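Fusion protein of Nuclear RNA export factor 2 and Protein panoramix (Drosophila melanogaster, PDB 6IEW) acts, through Nxf2 and its partner Panoramix, fused here as UBA domain and Nxf2-interacting region, in cotranscriptional transposon silencing in the ovary. Local coordinates at residues Arg39-Phe44 against Glu82-Gln87; Thr19-Thr24 against His51-Leu56; His10-Phe15 against Ser28-Ala33. All coordinates share one frame; numbering follows the deposited sequence. Where two conformers were deposited one is given.

Contact 1. Residues Arg39-Phe44 against Glu82-Gln87; sequences RALKLF and ELVLEQ
L85 enters the notch between L41 and K42, its isobutyl end directed at the backbone of helix 37-49 rather than at the tips of those two side chains. One methyl, L85 CD2, lies 3.9 Å from L41 CB and also near K42 CG; the other, L85 CD1, settles on the first part of the lysine chain, 3.8 Å from K42 CG. With E38 and I45 also touched, L85 is a knob in a hole lined by four residues spaced three, four and seven apart along the opposing helix, as in knobs-into-holes packing. Beside it L41 and V84 cross at about a right angle, L41 CD1 meeting V84 CG1 at 3.6 Å. V84 CG1 stands anti to the backbone N (chi1 170°), which carries this methyl to the leucine, while V84 also touches F37. K42 runs straight out from CG to NZ along the margin, offering L85 its methylenes while its ammonium makes a long, weak ion pair with E38.

The helices run roughly antiparallel, at 143° between their N-to-C directions, with axes 9.9 Å apart at closest approach. L41 is buried, touched also by F15, V18 and T19 of helix 4-19 and A81 of helix 70-93. F44, one turn on, extends the apolar surface to A77, V78 and A81.

Segment 39-44 belongs to the Nxf2 UBA domain and 82-87 to the Panoramix region; the two are joined in one chain by an engineered link, and in the natural proteins this domain mediates the interaction with Panoramix. The close contacts across these two segments are all between carbons. Holding them together therefore rests on complementary shape and the exclusion of water, with the lysine charge carried to the exposed margin.

Contact 2. Residues Thr19-Thr24 against His51-Leu56; sequences TGLIST and HEIPDL
The carbonyl of L56 is the flat group here, and I22 lies against its oxygen. I22 CD1 is 3.7 Å from L56 O and lies beyond it, tilted out of the carbonyl plane to one side, while I22 CG2, at 4.0 Å from the same oxygen, lies nearer the plane and slightly to its other side. I22 CG1 is wedged between the backbone N and the carbonyl carbon (chi1 66°), and the extended chain beyond it carries CD1 to L56. Deeper in, L21 and I53 meet nearly at right angles through single methyls, L21 CD2 and I53 CG2, 4.1 Å apart. Both are buried, whereas L56 is exposed and turns its own side chain onto W25.

The turn is shaped by G20, which leaves helix 4-19 with positive phi, and by I22, the N-cap residue of helix 23-32. At the start of the other segment H51, with positive phi, is the C-prime residue of a Schellman motif ending helix 37-49. This Nxf2 tail then lies along the turn, tied by backbone bonds of G20 to A59 and I22 to A57. L21 reaches F15, I29 and F44 of the three UBA helices, while R74 of the Panoramix helix 70-93 grips D55 and the carbonyl of I53.

Contact 3. Residues His10-Phe15 against Ser28-Ala33; sequences HKLLLF and SIVEEA
I29 and V30, which pack on F15 and L12, also offer their carbonyls to one amide: A33 N donates to I29 O at 3.0 Å and more weakly to V30 O at 3.3 Å. This pair of bonds marks the last turn of helix 23-32, A33 being the first residue to leave helical geometry.

The close contacts across the segments are all apolar. V30 sends its two methyls to different partners. V30 CG2 comes obliquely to the root of the phenylalanine ring, 3.6 Å from F15 CG, the two side chains sliding past each other in opposite directions. V30 CG1 lies 3.8 Å from L12 CD2. The far end of the ring is taken by I29, whose CG2 is 3.6 Å from F15 CZ, with the side chains crossing at about a right angle. F15 CG points anti to the backbone N (chi1 174°), which sends the ring toward and across helix 23-32, V30 meeting its root and I29 its far end.

Helix 4-19 meets helix 23-32 at 119° between directions, their axes 10.1 Å apart at the nearest point. V26, one turn earlier on the second helix, touches both L12 and F15, and W35 in the following loop covers L12 and V30. F15 continues inward to A40, L41 and F44 of helix 37-49, placing its ring in the shared core of the three UBA helices.

How the contacts relate
From the N terminus, contact 3 closes first, folding helix 23-32 back on helix 4-19. Contact 2 opens inside that span, at 19-24, and closes only after helix 37-49, so contacts 2 and 3 cross. Contact 1 begins after contact 3 is complete, but its first segment, 39-44, lies within the span of contact 2 and its second well beyond, so these two cross as well. Contacts 2 and 3 stay within the Nxf2 UBA domain, whereas contact 1 joins it to the Panoramix helix across the engineered linker. The three meet in one core, where I29 and F44 both reach L21, and F44 and L41 reach T19.

Contact 1. Residues Arg39-Phe44 against Glu82-Gln87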
ATOM      1  N   ARG A  39      -6.921   1.199  -6.808  1.00 11.17           N
ATOM      2  CA  ARG A  39      -5.990   1.899  -7.687  1.00 10.05           C
ATOM      3  C   ARG A  39      -4.665   2.172  -6.988  1.00 11.07           C
ATOM      4  O   ARG A  39      -3.604   2.128  -7.621  1.00 12.70           O
ATOM      5  CB  ARG A  39      -6.613   3.191  -8.216  1.00 13.87           C
ATOM      6  CG  ARG A  39      -7.761   2.954  -9.180  1.00 21.21           C
ATOM      7  CD  ARG A  39      -7.977   4.144 -10.105  1.00 27.74           C
ATOM      8  NE  ARG A  39      -8.173   5.390  -9.371  1.00 24.97           N
ATOM      9  CZ  ARG A  39      -9.343   5.791  -8.878  1.00 23.69           C
ATOM     10  NH1 ARG A  39     -10.425   5.037  -9.027  1.00 26.29           N
ATOM     11  NH2 ARG A  39      -9.430   6.937  -8.224  1.00 19.41           N
ATOM     12  N   ALA A  40      -4.704   2.446  -5.681  1.00  9.91           N
ATOM     13  CA  ALA A  40      -3.469   2.693  -4.942  1.00  9.31           C
ATOM     14  C   ALA A  40      -2.598   1.445  -4.880  1.00  9.13           C
ATOM     15  O   ALA A  40      -1.372   1.530  -5.027  1.00  9.29           O
ATOM     16  CB  ALA A  40      -3.786   3.209  -3.539  1.00 10.41           C
ATOM     17  N   LEU A  41      -3.208   0.278  -4.669  1.00  8.38           N
ATOM     18  CA  LEU A  41      -2.435  -0.960  -4.654  1.00  9.87           C
ATOM     19  C   LEU A  41      -1.788  -1.212  -6.009  1.00  9.60           C
ATOM     20  O   LEU A  41      -0.602  -1.561  -6.090  1.00  9.72           O
ATOM     21  CB  LEU A  41      -3.326  -2.134  -4.248  1.00  9.48           C
ATOM     22  CG  LEU A  41      -3.861  -2.077  -2.817  1.00 11.80           C
ATOM     23  CD1 LEU A  41      -4.854  -3.207  -2.582  1.00 11.04           C
ATOM     24  CD2 LEU A  41      -2.729  -2.141  -1.802  1.00 12.07           C
ATOM     25  N   LYS A  42      -2.552  -1.029  -7.091  1.00 10.24           N
ATOM     26  CA  LYS A  42      -1.988  -1.189  -8.427  1.00 10.81           C
ATOM     27  C   LYS A  42      -0.864  -0.193  -8.673  1.00  9.51           C
ATOM     28  O   LYS A  42       0.156  -0.530  -9.294  1.00 11.03           O
ATOM     29  CB  LYS A  42      -3.078  -1.009  -9.484  1.00 12.17           C
ATOM     30  CG  LYS A  42      -4.142  -2.084  -9.484  1.00 12.63           C
ATOM     31  CD  LYS A  42      -5.154  -1.821 -10.584  1.00 13.84           C
ATOM     32  CE  LYS A  42      -6.210  -2.911 -10.633  1.00 20.37           C
ATOM     33  NZ  LYS A  42      -7.229  -2.635 -11.686  1.00 21.69           N
ATOM     34  N   LEU A  43      -1.041   1.045  -8.214  1.00  9.36           N
ATOM     35  CA  LEU A  43      -0.014   2.060  -8.404  1.00 11.23           C
ATOM     36  C   LEU A  43       1.253   1.713  -7.636  1.00 10.01           C
ATOM     37  O   LEU A  43       2.365   1.909  -8.140  1.00 11.34           O
ATOM     38  CB  LEU A  43      -0.562   3.424  -7.983  1.00 10.17           C
ATOM     39  CG  LEU A  43       0.394   4.604  -8.127  1.00 13.79           C
ATOM     40  CD1 LEU A  43       0.876   4.747  -9.563  1.00 13.58           C
ATOM     41  CD2 LEU A  43      -0.269   5.889  -7.654  1.00 12.92           C
ATOM     42  N   PHE A  44       1.107   1.190  -6.417  1.00  9.46           N
ATOM     43  CA  PHE A  44       2.268   0.734  -5.657  1.00  8.37           C
ATOM     44  C   PHE A  44       3.035  -0.341  -6.416  1.00  9.00           C
ATOM     45  O   PHE A  44       4.268  -0.295  -6.505  1.00 10.22           O
ATOM     46  CB  PHE A  44       1.821   0.209  -4.290  1.00  8.74           C
ATOM     47  CG  PHE A  44       2.835  -0.681  -3.620  1.00  9.31           C
ATOM     48  CD1 PHE A  44       4.117  -0.221  -3.344  1.00  9.46           C
ATOM     49  CD2 PHE A  44       2.503  -1.976  -3.260  1.00 10.03           C
ATOM     50  CE1 PHE A  44       5.047  -1.048  -2.732  1.00 12.42           C
ATOM     51  CE2 PHE A  44       3.421  -2.802  -2.643  1.00 11.06           C
ATOM     52  CZ  PHE A  44       4.699  -2.342  -2.383  1.00 12.00           C
ATOM     53  N   GLU A  82      -0.727  -7.802  -4.074  1.00  8.98           N
ATOM     54  CA  GLU A  82      -1.252  -8.595  -5.181  1.00  9.24           C
ATOM     55  C   GLU A  82      -2.354  -9.544  -4.723  1.00 10.34           C
ATOM     56  O   GLU A  82      -3.323  -9.773  -5.455  1.00 10.61           O
ATOM     57  CB  GLU A  82      -0.119  -9.351  -5.874  1.00  9.88           C
ATOM     58  CG  GLU A  82       0.779  -8.454  -6.707  1.00 12.26           C
ATOM     59  CD  GLU A  82       1.972  -9.187  -7.281  1.00 13.78           C
ATOM     60  OE1 GLU A  82       2.304 -10.274  -6.763  1.00 13.45           O
ATOM     61  OE2 GLU A  82       2.575  -8.675  -8.248  1.00 15.39           O
ATOM     62  N   LEU A  83      -2.229 -10.109  -3.516  1.00  9.17           N
ATOM     63  CA  LEU A  83      -3.280 -10.998  -3.023  1.00  8.81           C
ATOM     64  C   LEU A  83      -4.573 -10.236  -2.766  1.00 10.43           C
ATOM     65  O   LEU A  83      -5.662 -10.733  -3.074  1.00 12.35           O
ATOM     66  CB  LEU A  83      -2.828 -11.733  -1.760  1.00 10.28           C
ATOM     67  CG  LEU A  83      -3.791 -12.825  -1.279  1.00  9.21           C
ATOM     68  CD1 LEU A  83      -3.710 -14.051  -2.185  1.00 13.42           C
ATOM     69  CD2 LEU A  83      -3.521 -13.202   0.169  1.00 10.73           C
ATOM     70  N   VAL A  84      -4.473  -9.031  -2.200  1.00 10.16           N
ATOM     71  CA  VAL A  84      -5.674  -8.237  -1.954  1.00  8.94           C
ATOM     72  C   VAL A  84      -6.343  -7.862  -3.268  1.00 11.18           C
ATOM     73  O   VAL A  84      -7.575  -7.879  -3.380  1.00 11.04           O
ATOM     74  CB  VAL A  84      -5.345  -7.007  -1.086  1.00  9.40           C
ATOM     75  CG1 VAL A  84      -6.527  -6.047  -1.042  1.00 10.14           C
ATOM     76  CG2 VAL A  84      -4.974  -7.446   0.318  1.00 11.24           C
ATOM     77  N   LEU A  85      -5.546  -7.520  -4.286  1.00 11.61           N
ATOM     78  CA  LEU A  85      -6.115  -7.232  -5.599  1.00 11.60           C
ATOM     79  C   LEU A  85      -6.871  -8.436  -6.150  1.00 15.39           C
ATOM     80  O   LEU A  85      -7.954  -8.286  -6.731  1.00 14.14           O
ATOM     81  CB  LEU A  85      -5.021  -6.779  -6.566  1.00 11.00           C
ATOM     82  CG  LEU A  85      -4.472  -5.366  -6.342  1.00 11.17           C
ATOM     83  CD1 LEU A  85      -3.324  -5.091  -7.281  1.00 13.55           C
ATOM     84  CD2 LEU A  85      -5.571  -4.337  -6.549  1.00 12.41           C
ATOM     85  N   GLU A  86      -6.322  -9.640  -5.963  1.00 12.09           N
ATOM     86  CA  GLU A  86      -7.026 -10.846  -6.387  1.00 15.01           C
ATOM     87  C   GLU A  86      -8.320 -11.027  -5.608  1.00 15.35           C
ATOM     88  O   GLU A  86      -9.352 -11.401  -6.179  1.00 15.21           O
ATOM     89  CB  GLU A  86      -6.128 -12.071  -6.205  1.00 15.53           C
ATOM     90  CG  GLU A  86      -4.996 -12.182  -7.209  1.00 20.48           C
ATOM     91  CD  GLU A  86      -4.085 -13.364  -6.927  1.00 26.61           C
ATOM     92  OE1 GLU A  86      -4.213 -13.977  -5.845  1.00 20.89           O
ATOM     93  OE2 GLU A  86      -3.240 -13.680  -7.791  1.00 31.38           O
ATOM     94  N   GLN A  87      -8.282 -10.772  -4.298  1.00 11.21           N
ATOM     95  CA  GLN A  87      -9.484 -10.887  -3.480  1.00 13.25           C
ATOM     96  C   GLN A  87     -10.550  -9.894  -3.923  1.00 19.77           C
ATOM     97  O   GLN A  87     -11.742 -10.225  -3.954  1.00 19.31           O
ATOM     98  CB  GLN A  87      -9.130 -10.677  -2.009  1.00 13.05           C
ATOM     99  CG  GLN A  87      -8.226 -11.754  -1.434  1.00 12.96           C
ATOM    100  CD  GLN A  87      -7.657 -11.381  -0.082  1.00 12.54           C
ATOM    101  OE1 GLN A  87      -7.812 -10.250   0.381  1.00 16.37           O
ATOM    102  NE2 GLN A  87      -6.989 -12.333   0.561  1.00 14.16           N
TER

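Contact 2. Residues Thr19-Thr24 against His51-Leu56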
ATOM      1  N   THR A  19       0.313  -2.836   2.664  1.00  9.89           N
ATOM      2  CA  THR A  19       1.624  -2.727   2.036  1.00  8.77           C
ATOM      3  C   THR A  19       2.779  -2.731   3.026  1.00 12.68           C
ATOM      4  O   THR A  19       3.889  -3.130   2.661  1.00 12.28           O
ATOM      5  CB  THR A  19       1.705  -1.454   1.183  1.00 10.24           C
ATOM      6  OG1 THR A  19       1.518  -0.297   2.013  1.00 10.11           O
ATOM      7  CG2 THR A  19       0.650  -1.463   0.088  1.00 12.82           C
ATOM      8  N   GLY A  20       2.569  -2.287   4.260  1.00 10.11           N
ATOM      9  CA  GLY A  20       3.690  -2.154   5.168  1.00 10.09           C
ATOM     10  C   GLY A  20       4.637  -1.037   4.794  1.00 10.78           C
ATOM     11  O   GLY A  20       5.828  -1.109   5.114  1.00 11.53           O
ATOM     12  N   LEU A  21       4.143  -0.013   4.104  1.00  9.08           N
ATOM     13  CA  LEU A  21       4.946   1.152   3.766  1.00  9.42           C
ATOM     14  C   LEU A  21       4.854   2.190   4.876  1.00 10.33           C
ATOM     15  O   LEU A  21       3.866   2.253   5.613  1.00 10.80           O
ATOM     16  CB  LEU A  21       4.459   1.779   2.458  1.00 11.37           C
ATOM     17  CG  LEU A  21       4.677   0.956   1.188  1.00 11.08           C
ATOM     18  CD1 LEU A  21       3.844   1.523   0.044  1.00 15.01           C
ATOM     19  CD2 LEU A  21       6.154   0.937   0.820  1.00 12.57           C
ATOM     20  N   ILE A  22       5.907   3.002   4.994  1.00  9.94           N
ATOM     21  CA  ILE A  22       5.878   4.106   5.944  1.00  8.63           C
ATOM     22  C   ILE A  22       4.882   5.163   5.481  1.00  9.56           C
ATOM     23  O   ILE A  22       4.530   5.260   4.298  1.00  9.95           O
ATOM     24  CB  ILE A  22       7.273   4.711   6.183  1.00  9.58           C
ATOM     25  CG1 ILE A  22       7.806   5.383   4.912  1.00 11.06           C
ATOM     26  CG2 ILE A  22       8.236   3.644   6.684  1.00 11.13           C
ATOM     27  CD1 ILE A  22       9.116   6.124   5.128  1.00 11.72           C
ATOM     28  N   SER A  23       4.430   5.981   6.438  1.00 10.14           N
ATOM     29  CA  SER A  23       3.369   6.940   6.149  0.69  9.47           C
ATOM     30  C   SER A  23       3.736   7.866   4.999  1.00  9.16           C
ATOM     31  O   SER A  23       2.853   8.277   4.234  1.00 10.09           O
ATOM     32  CB  SER A  23       3.035   7.750   7.400  0.69 11.55           C
ATOM     33  OG  SER A  23       4.041   8.712   7.669  0.69  7.78           O
ATOM     34  N   THR A  24       5.021   8.198   4.854  1.00  8.25           N
ATOM     35  CA  THR A  24       5.454   9.104   3.793  1.00  9.23           C
ATOM     36  C   THR A  24       5.042   8.587   2.420  1.00  9.20           C
ATOM     37  O   THR A  24       4.551   9.352   1.577  1.00 11.59           O
ATOM     38  CB  THR A  24       6.971   9.268   3.853  1.00  9.91           C
ATOM     39  OG1 THR A  24       7.363   9.534   5.201  1.00 10.81           O
ATOM     40  CG2 THR A  24       7.422  10.411   2.958  1.00 10.86           C
ATOM     41  N   HIS A  51      11.273   0.796  -9.977  1.00 12.58           N
ATOM     42  CA  HIS A  51      12.353   1.222  -9.083  1.00 11.06           C
ATOM     43  C   HIS A  51      12.112   2.606  -8.491  1.00 13.31           C
ATOM     44  O   HIS A  51      13.052   3.372  -8.263  1.00 13.87           O
ATOM     45  CB  HIS A  51      13.732   1.099  -9.739  1.00 12.45           C
ATOM     46  CG  HIS A  51      14.073  -0.305 -10.114  1.00 12.77           C
ATOM     47  ND1 HIS A  51      14.143  -1.320  -9.186  1.00 16.19           N
ATOM     48  CD2 HIS A  51      14.345  -0.869 -11.315  1.00 16.98           C
ATOM     49  CE1 HIS A  51      14.453  -2.450  -9.797  1.00 16.39           C
ATOM     50  NE2 HIS A  51      14.577  -2.205 -11.089  1.00 18.06           N
ATOM     51  N   GLU A  52      10.848   2.925  -8.219  1.00 10.70           N
ATOM     52  CA  GLU A  52      10.479   4.202  -7.625  0.54 11.92           C
ATOM     53  C   GLU A  52      10.124   4.098  -6.148  1.00 11.96           C
ATOM     54  O   GLU A  52       9.769   5.111  -5.539  1.00 13.62           O
ATOM     55  CB  GLU A  52       9.334   4.848  -8.415  0.54 15.18           C
ATOM     56  CG  GLU A  52       9.776   5.399  -9.766  0.54 17.38           C
ATOM     57  CD  GLU A  52       8.619   5.644 -10.714  0.54 20.11           C
ATOM     58  OE1 GLU A  52       7.456   5.446 -10.306  0.54 25.89           O
ATOM     59  OE2 GLU A  52       8.877   6.031 -11.874  0.54 25.19           O
ATOM     60  N   ILE A  53      10.223   2.910  -5.555  1.00 10.92           N
ATOM     61  CA  ILE A  53       9.968   2.725  -4.126  1.00 10.57           C
ATOM     62  C   ILE A  53      11.291   2.430  -3.430  1.00  9.72           C
ATOM     63  O   ILE A  53      11.813   1.309  -3.539  1.00 10.84           O
ATOM     64  CB  ILE A  53       8.951   1.603  -3.871  1.00 10.07           C
ATOM     65  CG1 ILE A  53       7.661   1.839  -4.663  1.00 11.01           C
ATOM     66  CG2 ILE A  53       8.645   1.495  -2.376  1.00 13.56           C
ATOM     67  CD1 ILE A  53       6.860   3.048  -4.204  1.00 12.92           C
ATOM     68  N   PRO A  54      11.867   3.386  -2.706  1.00  9.00           N
ATOM     69  CA  PRO A  54      13.142   3.130  -2.029  1.00  9.49           C
ATOM     70  C   PRO A  54      13.013   2.035  -0.979  1.00  9.76           C
ATOM     71  O   PRO A  54      11.935   1.794  -0.434  1.00  9.81           O
ATOM     72  CB  PRO A  54      13.469   4.475  -1.366  1.00 11.82           C
ATOM     73  CG  PRO A  54      12.674   5.487  -2.138  1.00 12.65           C
ATOM     74  CD  PRO A  54      11.418   4.780  -2.535  1.00 10.42           C
ATOM     75  N   ASP A  55      14.141   1.375  -0.697  1.00  8.67           N
ATOM     76  CA  ASP A  55      14.198   0.420   0.405  1.00  9.46           C
ATOM     77  C   ASP A  55      13.639   1.022   1.691  1.00 11.48           C
ATOM     78  O   ASP A  55      12.901   0.360   2.429  1.00  9.67           O
ATOM     79  CB  ASP A  55      15.643  -0.015   0.655  1.00  9.71           C
ATOM     80  CG  ASP A  55      16.109  -1.119  -0.273  1.00 11.92           C
ATOM     81  OD1 ASP A  55      15.381  -1.480  -1.219  1.00 14.78           O
ATOM     82  OD2 ASP A  55      17.224  -1.636  -0.041  1.00 13.58           O
ATOM     83  N   LEU A  56      13.981   2.280   1.979  1.00  9.05           N
ATOM     84  CA  LEU A  56      13.571   2.883   3.241  1.00  8.54           C
ATOM     85  C   LEU A  56      12.070   3.128   3.327  1.00  9.58           C
ATOM     86  O   LEU A  56      11.580   3.477   4.407  1.00 10.26           O
ATOM     87  CB  LEU A  56      14.351   4.179   3.521  1.00 11.08           C
ATOM     88  CG  LEU A  56      14.295   5.381   2.570  1.00 10.15           C
ATOM     89  CD1 LEU A  56      12.959   6.118   2.621  1.00 11.03           C
ATOM     90  CD2 LEU A  56      15.421   6.344   2.912  1.00 10.71           C
TER

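Contact 3. Residues His10-Phe15 against Ser28-Ala33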
ATOM      1  N   HIS A  10      -8.586   6.712   7.638  1.00 10.28           N
ATOM      2  CA  HIS A  10      -8.892   5.295   7.487  1.00 10.37           C
ATOM      3  C   HIS A  10      -8.414   4.762   6.142  1.00 10.74           C
ATOM      4  O   HIS A  10      -7.831   3.674   6.066  1.00 11.48           O
ATOM      5  CB  HIS A  10     -10.397   5.074   7.654  1.00 12.45           C
ATOM      6  CG  HIS A  10     -10.838   3.685   7.323  1.00  9.76           C
ATOM      7  ND1 HIS A  10     -10.520   2.599   8.110  1.00 12.91           N
ATOM      8  CD2 HIS A  10     -11.561   3.201   6.286  1.00 10.84           C
ATOM      9  CE1 HIS A  10     -11.031   1.506   7.573  1.00 11.36           C
ATOM     10  NE2 HIS A  10     -11.665   1.843   6.464  1.00 10.38           N
ATOM     11  N   LYS A  11      -8.656   5.515   5.064  1.00 10.11           N
ATOM     12  CA  LYS A  11      -8.247   5.061   3.738  0.59 11.21           C
ATOM     13  C   LYS A  11      -6.730   4.970   3.628  1.00 11.53           C
ATOM     14  O   LYS A  11      -6.205   4.092   2.930  1.00 11.53           O
ATOM     15  CB  LYS A  11      -8.814   5.984   2.663  0.59  9.65           C
ATOM     16  CG  LYS A  11     -10.322   5.888   2.515  0.59 11.08           C
ATOM     17  CD  LYS A  11     -10.837   6.830   1.444  0.59 14.72           C
ATOM     18  CE  LYS A  11     -12.352   6.736   1.332  0.59 18.58           C
ATOM     19  NZ  LYS A  11     -12.908   7.756   0.403  0.59 17.25           N
ATOM     20  N   LEU A  12      -6.014   5.865   4.307  1.00 10.71           N
ATOM     21  CA  LEU A  12      -4.556   5.770   4.333  1.00  8.76           C
ATOM     22  C   LEU A  12      -4.115   4.517   5.079  1.00  9.42           C
ATOM     23  O   LEU A  12      -3.250   3.769   4.610  1.00 10.56           O
ATOM     24  CB  LEU A  12      -3.965   7.024   4.983  1.00 10.11           C
ATOM     25  CG  LEU A  12      -4.121   8.329   4.200  1.00 10.05           C
ATOM     26  CD1 LEU A  12      -3.925   9.524   5.119  1.00 11.30           C
ATOM     27  CD2 LEU A  12      -3.134   8.394   3.044  1.00 10.60           C
ATOM     28  N   LEU A  13      -4.721   4.262   6.241  1.00 10.26           N
ATOM     29  CA  LEU A  13      -4.359   3.086   7.028  1.00 10.77           C
ATOM     30  C   LEU A  13      -4.735   1.784   6.326  1.00  9.97           C
ATOM     31  O   LEU A  13      -4.023   0.784   6.455  1.00 11.26           O
ATOM     32  CB  LEU A  13      -4.980   3.151   8.424  1.00 15.62           C
ATOM     33  CG  LEU A  13      -4.330   4.077   9.452  1.00 15.62           C
ATOM     34  CD1 LEU A  13      -4.718   3.658  10.863  1.00 17.94           C
ATOM     35  CD2 LEU A  13      -2.822   4.069   9.282  1.00 18.15           C
ATOM     36  N   LEU A  14      -5.862   1.761   5.613  1.00 12.34           N
ATOM     37  CA  LEU A  14      -6.224   0.606   4.792  1.00 12.72           C
ATOM     38  C   LEU A  14      -5.062   0.205   3.893  1.00 11.29           C
ATOM     39  O   LEU A  14      -4.664  -0.966   3.837  1.00 11.94           O
ATOM     40  CB  LEU A  14      -7.412   1.004   3.918  1.00 17.91           C
ATOM     41  CG  LEU A  14      -8.687   0.200   3.693  1.00 35.59           C
ATOM     42  CD1 LEU A  14      -9.019  -0.702   4.867  1.00 20.42           C
ATOM     43  CD2 LEU A  14      -9.801   1.208   3.443  1.00 25.09           C
ATOM     44  N   PHE A  15      -4.492   1.184   3.195  1.00 10.47           N
ATOM     45  CA  PHE A  15      -3.388   0.922   2.282  1.00  8.98           C
ATOM     46  C   PHE A  15      -2.103   0.639   3.046  1.00 10.16           C
ATOM     47  O   PHE A  15      -1.330  -0.253   2.668  1.00  9.93           O
ATOM     48  CB  PHE A  15      -3.227   2.132   1.361  1.00  9.59           C
ATOM     49  CG  PHE A  15      -2.028   2.072   0.466  1.00 10.00           C
ATOM     50  CD1 PHE A  15      -2.112   1.482  -0.785  1.00 10.85           C
ATOM     51  CD2 PHE A  15      -0.825   2.637   0.859  1.00 11.85           C
ATOM     52  CE1 PHE A  15      -1.011   1.440  -1.619  1.00 12.23           C
ATOM     53  CE2 PHE A  15       0.283   2.598   0.028  1.00 11.39           C
ATOM     54  CZ  PHE A  15       0.187   1.997  -1.212  1.00 12.39           C
ATOM     55  N   SER A  28       1.894   9.593  -0.414  1.00 10.06           N
ATOM     56  CA  SER A  28       2.238   9.829  -1.812  1.00  9.40           C
ATOM     57  C   SER A  28       1.388   8.976  -2.749  1.00  9.34           C
ATOM     58  O   SER A  28       0.794   9.482  -3.708  1.00 11.38           O
ATOM     59  CB  SER A  28       3.725   9.538  -2.019  1.00 12.48           C
ATOM     60  OG  SER A  28       4.067   9.586  -3.390  1.00 14.64           O
ATOM     61  N   ILE A  29       1.306   7.676  -2.474  1.00  9.97           N
ATOM     62  CA  ILE A  29       0.638   6.766  -3.396  1.00  9.50           C
ATOM     63  C   ILE A  29      -0.876   6.916  -3.321  1.00  9.55           C
ATOM     64  O   ILE A  29      -1.558   6.956  -4.353  1.00 10.25           O
ATOM     65  CB  ILE A  29       1.101   5.323  -3.140  1.00  9.98           C
ATOM     66  CG1 ILE A  29       2.600   5.202  -3.431  1.00  9.10           C
ATOM     67  CG2 ILE A  29       0.297   4.340  -3.991  1.00 10.86           C
ATOM     68  CD1 ILE A  29       3.214   3.895  -2.972  1.00 10.56           C
ATOM     69  N   VAL A  30      -1.427   7.007  -2.109  1.00 10.29           N
ATOM     70  CA  VAL A  30      -2.877   7.113  -1.959  1.00  9.38           C
ATOM     71  C   VAL A  30      -3.391   8.403  -2.585  1.00 10.77           C
ATOM     72  O   VAL A  30      -4.418   8.410  -3.275  1.00 12.63           O
ATOM     73  CB  VAL A  30      -3.272   6.976  -0.477  1.00  9.51           C
ATOM     74  CG1 VAL A  30      -4.724   7.392  -0.250  1.00 11.09           C
ATOM     75  CG2 VAL A  30      -3.045   5.544  -0.008  1.00 11.67           C
ATOM     76  N   GLU A  31      -2.685   9.514  -2.366  1.00 10.73           N
ATOM     77  CA  GLU A  31      -3.122  10.776  -2.957  1.00 10.73           C
ATOM     78  C   GLU A  31      -3.002  10.749  -4.477  1.00 12.81           C
ATOM     79  O   GLU A  31      -3.884  11.253  -5.181  1.00 14.54           O
ATOM     80  CB  GLU A  31      -2.352  11.954  -2.353  1.00 10.56           C
ATOM     81  CG  GLU A  31      -2.726  12.231  -0.907  1.00 11.97           C
ATOM     82  CD  GLU A  31      -2.144  13.529  -0.369  1.00 17.50           C
ATOM     83  OE1 GLU A  31      -1.250  14.110  -1.019  1.00 17.60           O
ATOM     84  OE2 GLU A  31      -2.593  13.968   0.710  1.00 22.25           O
ATOM     85  N   GLU A  32      -1.925  10.157  -5.002  1.00 12.07           N
ATOM     86  CA  GLU A  32      -1.767  10.086  -6.451  1.00 11.93           C
ATOM     87  C   GLU A  32      -2.850   9.227  -7.091  1.00 13.70           C
ATOM     88  O   GLU A  32      -3.248   9.480  -8.236  1.00 15.81           O
ATOM     89  CB  GLU A  32      -0.368   9.575  -6.806  1.00 13.57           C
ATOM     90  CG  GLU A  32      -0.046   9.602  -8.299  1.00 15.69           C
ATOM     91  CD  GLU A  32       1.358   9.109  -8.610  1.00 15.46           C
ATOM     92  OE1 GLU A  32       2.259   9.282  -7.760  1.00 18.53           O
ATOM     93  OE2 GLU A  32       1.558   8.543  -9.705  1.00 23.09           O
ATOM     94  N   ALA A  33      -3.346   8.221  -6.373  1.00 12.17           N
ATOM     95  CA  ALA A  33      -4.405   7.350  -6.864  1.00 12.68           C
ATOM     96  C   ALA A  33      -5.794   7.892  -6.562  1.00 15.77           C
ATOM     97  O   ALA A  33      -6.783   7.174  -6.742  1.00 17.14           O
ATOM     98  CB  ALA A  33      -4.248   5.943  -6.283  1.00 13.60           C
TER